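Local coordinates for putative large adhesion protein (Lap) involved in biofilm formation (Marinobacter hydrocarbonoclasticus ATCC 49840, PDB 6M8M) that binds glucose through a calcium ion in its PA14 domain, and as part of a large RTX adhesin probably helps the bacterium attach to sugars during biofilm formation, at residues G52-V57 with S111-V116; E150-Q155 with V178-G183. One frame throughout, in Å; residues are numbered along the deposited sequence.

Contact 1. Residues G52-V57 with S111-V116; sequences GNLSNV and SSDAIV. With CA (calcium ion), chain D.
N53 and D113 meet at a calcium ion that pins the loop after strand 38-45 to the start of strand 113-122 in this PA14 domain. The two side chains cross at about a right angle, with the amide and carboxylate planes 79° apart. D113 chelates the metal with both oxygens, at 2.4 Å from OD1 and 2.5 Å from OD2, while N53 gives the single atom OD1 at 2.3 Å. That amide reaches in because its CG lies anti to the backbone N (chi1 -168°). Shared binding to the calcium explains why two oxygens, N53 OD1 and D113 OD2, come within 3.0 Å of each other. Q47, the backbone O of Q182 and a water complete the site. The carboxylate is steadied from both ends: OD1 accepts a bond from S112 OG on its anti side, and OD2 takes a weak but nearly straight one from the backbone N of L54 (166°).

Away from the metal the contact turns apolar. L54 and D113 slide past each other in opposite directions, so that the leucine CG and CD1 lie alongside the aspartate CB. The L54 side chain also crosses I115 at about a right angle; Y45 and W180 pack on the leucine, and V60 and F63 of helix 57-66 on the isoleucine. N53 is thus anchored by the metal and its neighbour L54 by hydrocarbon, with L54 CD1 3.6 Å from I115 CG1.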
# COMPACT_ATOMS: atom_id res chain seq x y z
N GLY A 52 3.29 -14.83 -14.47
CA GLY A 52 3.97 -13.80 -15.22
C GLY A 52 4.27 -12.57 -14.37
O GLY A 52 3.95 -12.48 -13.18
N ASN A 53 4.92 -11.61 -15.01
CA ASN A 53 5.26 -10.36 -14.35
C ASN A 53 4.02 -9.73 -13.72
O ASN A 53 2.94 -9.77 -14.29
CB ASN A 53 5.84 -9.40 -15.39
CG ASN A 53 6.47 -8.19 -14.77
OD1 ASN A 53 6.92 -8.23 -13.62
ND2 ASN A 53 6.51 -7.11 -15.51
N LEU A 54 4.18 -9.16 -12.53
CA LEU A 54 3.09 -8.39 -11.95
C LEU A 54 2.86 -7.14 -12.78
O LEU A 54 3.80 -6.40 -13.06
CB LEU A 54 3.39 -8.01 -10.52
CG LEU A 54 3.47 -9.19 -9.55
CD1 LEU A 54 3.69 -8.64 -8.13
CD2 LEU A 54 2.24 -10.07 -9.59
N SER A 55 1.62 -6.90 -13.17
CA SER A 55 1.36 -5.72 -13.99
C SER A 55 -0.04 -5.13 -13.84
O SER A 55 -0.28 -4.09 -14.46
CB SER A 55 1.59 -6.04 -15.46
OG SER A 55 0.60 -6.94 -15.90
N ASN A 56 -0.95 -5.71 -13.06
CA ASN A 56 -2.26 -5.10 -12.91
C ASN A 56 -2.89 -5.49 -11.59
O ASN A 56 -2.51 -6.47 -10.94
CB ASN A 56 -3.20 -5.38 -14.10
CG ASN A 56 -3.52 -6.84 -14.25
OD1 ASN A 56 -4.35 -7.39 -13.52
ND2 ASN A 56 -2.91 -7.48 -15.24
N VAL A 57 -3.87 -4.68 -11.19
CA VAL A 57 -4.50 -4.80 -9.88
C VAL A 57 -5.22 -6.13 -9.73
O VAL A 57 -5.13 -6.78 -8.68
CB VAL A 57 -5.46 -3.62 -9.63
CG1 VAL A 57 -6.29 -3.86 -8.37
CG2 VAL A 57 -4.72 -2.30 -9.54
N SER A 111 12.47 -12.44 -3.51
CA SER A 111 11.80 -12.80 -4.74
C SER A 111 11.97 -11.69 -5.77
O SER A 111 12.43 -10.59 -5.47
CB SER A 111 10.31 -13.05 -4.50
OG SER A 111 9.68 -11.89 -3.98
N SER A 112 11.56 -12.00 -7.00
CA SER A 112 11.67 -11.05 -8.11
C SER A 112 10.71 -9.88 -7.95
O SER A 112 11.05 -8.74 -8.30
CB SER A 112 11.41 -11.78 -9.43
OG SER A 112 10.11 -12.33 -9.47
N ASP A 113 9.49 -10.15 -7.50
CA ASP A 113 8.40 -9.20 -7.44
C ASP A 113 7.88 -9.18 -6.00
O ASP A 113 8.11 -10.10 -5.22
CB ASP A 113 7.26 -9.59 -8.38
CG ASP A 113 7.65 -9.57 -9.87
OD1 ASP A 113 8.68 -10.18 -10.26
OD2 ASP A 113 6.91 -8.97 -10.68
N ALA A 114 7.10 -8.16 -5.66
CA ALA A 114 6.61 -8.05 -4.29
C ALA A 114 5.30 -7.29 -4.26
O ALA A 114 5.07 -6.40 -5.07
CB ALA A 114 7.64 -7.35 -3.41
N ILE A 115 4.47 -7.63 -3.28
CA ILE A 115 3.15 -7.04 -3.10
C ILE A 115 3.03 -6.60 -1.65
O ILE A 115 3.42 -7.34 -0.74
CB ILE A 115 2.04 -8.06 -3.44
CG1 ILE A 115 2.08 -8.44 -4.92
CG2 ILE A 115 0.67 -7.53 -3.07
CD1 ILE A 115 1.36 -9.73 -5.24
N VAL A 116 2.44 -5.42 -1.44
CA VAL A 116 2.10 -4.94 -0.10
C VAL A 116 0.61 -4.65 -0.06
O VAL A 116 0.06 -4.04 -0.98
CB VAL A 116 2.90 -3.67 0.26
CG1 VAL A 116 2.46 -3.12 1.61
CG2 VAL A 116 4.38 -3.95 0.23
CA CA D . 8.75 -9.00 -12.38
O HOH W 1 9.74 -7.74 -14.26

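Contact 2. Residues E150-Q155 with V178-G183; sequences EYNGNQ and VYWDQG. With CA (calcium ion), chain E; CA (calcium ion), chain D; BGC (beta-D-glucopyranose), chain B.
The close-fitting part of this contact is the indole of W180 against the loop G153-N154. Its NE1 donates to N154 OD1 at 2.8 Å, with an N-H...O angle of 152°. The oxygen sits at the ring edge near the indole plane, while the amide plane is turned 71° from the ring. Further along the indole, G153 O approaches CZ2 obliquely at 3.4 Å, and Y151 O comes near CH2, also obliquely, at 4.0 Å. N154 is also held by its other end, since ND2 donates to the backbone O of L54, which fixes which way round the amide lies.

W180 ends strand 174-181 together with D181, and the turn beyond belongs to the calcium-dependent sugar site of the PA14 domain. D181 OD1 accepts from G183 N in an Asx turn, from above the carboxylate plane, and binds calcium along with G183 O. D136, D137 and A185 supply the other protein ligands, and glucose completes the shell with O1 and O2.

Elsewhere the fit is looser. The exposed N152 brings OD1 only to 4.1 Å from W180 CH2 and spends it on V57 N instead. Towards the sugar a methylene is laid against an amide, Q182 CG on N154 CG at 3.5 Å. A bend at chi2 (105°) carries the glutamine amide round to the ligand, where NE2 donates to glucose O1 at 2.9 Å, almost straight. Its other end faces water: a molecule that also binds the calcium held by the backbone O of Q182 donates to Q182 OE1 at 2.7 Å.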
# COMPACT_ATOMS: atom_id res chain seq x y z
N GLU A 150 -5.76 5.03 -8.02
CA GLU A 150 -5.08 3.85 -8.56
C GLU A 150 -4.12 4.26 -9.66
O GLU A 150 -4.35 5.24 -10.38
CB GLU A 150 -6.04 2.78 -9.08
CG GLU A 150 -6.77 3.21 -10.31
CD GLU A 150 -7.63 2.10 -10.91
OE1 GLU A 150 -8.41 2.43 -11.82
OE2 GLU A 150 -7.53 0.94 -10.47
N TYR A 151 -3.07 3.47 -9.81
CA TYR A 151 -2.30 3.43 -11.06
C TYR A 151 -2.22 1.94 -11.40
O TYR A 151 -1.48 1.18 -10.75
CB TYR A 151 -0.94 4.04 -10.98
CG TYR A 151 -0.36 4.04 -12.38
CD1 TYR A 151 -0.71 5.01 -13.30
CD2 TYR A 151 0.49 3.02 -12.82
CE1 TYR A 151 -0.22 5.00 -14.61
CE2 TYR A 151 0.98 3.01 -14.12
CZ TYR A 151 0.62 3.99 -14.99
OH TYR A 151 1.13 3.93 -16.27
N ASN A 152 -3.02 1.53 -12.37
CA ASN A 152 -3.17 0.11 -12.67
C ASN A 152 -2.16 -0.25 -13.76
O ASN A 152 -2.49 -0.33 -14.94
CB ASN A 152 -4.61 -0.19 -13.08
CG ASN A 152 -4.92 -1.65 -12.96
OD1 ASN A 152 -4.00 -2.48 -12.93
ND2 ASN A 152 -6.20 -1.99 -12.88
N GLY A 153 -0.91 -0.43 -13.37
CA GLY A 153 0.15 -0.71 -14.32
C GLY A 153 1.51 -0.54 -13.67
O GLY A 153 1.64 -0.20 -12.48
N ASN A 154 2.53 -0.80 -14.47
CA ASN A 154 3.91 -0.59 -14.06
C ASN A 154 4.37 0.79 -14.49
O ASN A 154 3.93 1.32 -15.51
CB ASN A 154 4.78 -1.70 -14.64
CG ASN A 154 4.49 -3.03 -13.98
OD1 ASN A 154 4.16 -3.08 -12.79
ND2 ASN A 154 4.61 -4.12 -14.72
N GLN A 155 5.24 1.39 -13.69
CA GLN A 155 5.69 2.75 -13.94
C GLN A 155 6.90 3.04 -13.06
O GLN A 155 7.02 2.50 -11.96
CB GLN A 155 4.59 3.78 -13.61
CG GLN A 155 4.13 3.71 -12.16
CD GLN A 155 3.16 4.80 -11.75
OE1 GLN A 155 2.89 5.75 -12.51
NE2 GLN A 155 2.61 4.67 -10.57
N VAL A 178 -3.65 -1.89 -2.08
CA VAL A 178 -2.73 -2.88 -2.61
C VAL A 178 -1.71 -2.15 -3.47
O VAL A 178 -2.03 -1.14 -4.12
CB VAL A 178 -3.41 -4.03 -3.38
CG1 VAL A 178 -4.40 -4.77 -2.48
CG2 VAL A 178 -4.08 -3.52 -4.63
N TYR A 179 -0.49 -2.65 -3.48
CA TYR A 179 0.66 -2.01 -4.12
C TYR A 179 1.58 -3.13 -4.57
O TYR A 179 1.66 -4.17 -3.91
CB TYR A 179 1.40 -1.05 -3.13
CG TYR A 179 2.83 -0.84 -3.51
CD1 TYR A 179 3.21 0.09 -4.46
CD2 TYR A 179 3.82 -1.65 -2.97
CE1 TYR A 179 4.53 0.22 -4.86
CE2 TYR A 179 5.13 -1.54 -3.36
CZ TYR A 179 5.48 -0.61 -4.31
OH TYR A 179 6.79 -0.56 -4.69
N TRP A 180 2.29 -2.92 -5.68
CA TRP A 180 3.30 -3.90 -6.08
C TRP A 180 4.52 -3.27 -6.70
O TRP A 180 4.49 -2.15 -7.22
CB TRP A 180 2.72 -4.94 -7.03
CG TRP A 180 2.43 -4.46 -8.42
CD1 TRP A 180 3.26 -4.52 -9.49
CD2 TRP A 180 1.22 -3.87 -8.89
NE1 TRP A 180 2.65 -4.01 -10.60
CE2 TRP A 180 1.39 -3.60 -10.26
CE3 TRP A 180 0.00 -3.53 -8.28
CZ2 TRP A 180 0.38 -3.03 -11.04
CZ3 TRP A 180 -1.00 -2.97 -9.06
CH2 TRP A 180 -0.80 -2.72 -10.43
N ASP A 181 5.60 -4.04 -6.63
CA ASP A 181 6.81 -3.82 -7.39
C ASP A 181 7.00 -4.99 -8.35
O ASP A 181 7.09 -6.14 -7.92
CB ASP A 181 8.04 -3.70 -6.48
CG ASP A 181 9.31 -3.58 -7.28
OD1 ASP A 181 9.27 -2.88 -8.31
OD2 ASP A 181 10.33 -4.20 -6.91
N GLN A 182 7.06 -4.69 -9.65
CA GLN A 182 7.39 -5.69 -10.66
C GLN A 182 8.88 -5.98 -10.73
O GLN A 182 9.28 -6.96 -11.36
CB GLN A 182 6.91 -5.23 -12.05
CG GLN A 182 7.62 -4.01 -12.63
CD GLN A 182 8.61 -4.31 -13.74
OE1 GLN A 182 8.55 -5.33 -14.45
NE2 GLN A 182 9.52 -3.38 -13.93
N GLY A 183 9.70 -5.15 -10.10
CA GLY A 183 11.14 -5.25 -10.15
C GLY A 183 11.75 -3.88 -10.33
O GLY A 183 11.08 -2.91 -10.71
CA CA E . 9.57 -1.24 -9.91
CA CA D . 8.75 -9.00 -12.38
C2 BGC B . 11.09 0.28 -12.54
C3 BGC B . 11.68 1.50 -13.16
C4 BGC B . 11.44 1.51 -14.65
C5 BGC B . 9.96 1.36 -14.95
C6 BGC B . 9.62 1.32 -16.41
C1 BGC B . 9.61 0.18 -12.88
O1 BGC B . 9.08 -0.96 -12.36
O2 BGC B . 11.18 0.27 -11.11
O3 BGC B . 13.10 1.56 -12.88
O4 BGC B . 11.86 2.75 -15.20
O5 BGC B . 9.45 0.13 -14.34
O6 BGC B . 10.29 0.27 -17.06
O HOH W 1 9.74 -7.74 -14.26

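In the fold
Contact 1 closes before contact 2 opens along the chain, yet their centres lie only 8 Å apart, on the same side of the chain's centre. Strands 113-122 and 174-181, one from each, are antiparallel neighbours in the larger sheet, joined by backbone bonds such as V116 N to Y179 O. The loops 52-57 and 150-155 are tied as well, through N152 and the start of helix 57-66. Both contacts share one calcium, which contact 2 reaches through the backbone O of Q182. Because Q182 also touches glucose, this calcium, distinct from the one that holds the sugar, probably helps to position the sugar-binding turn.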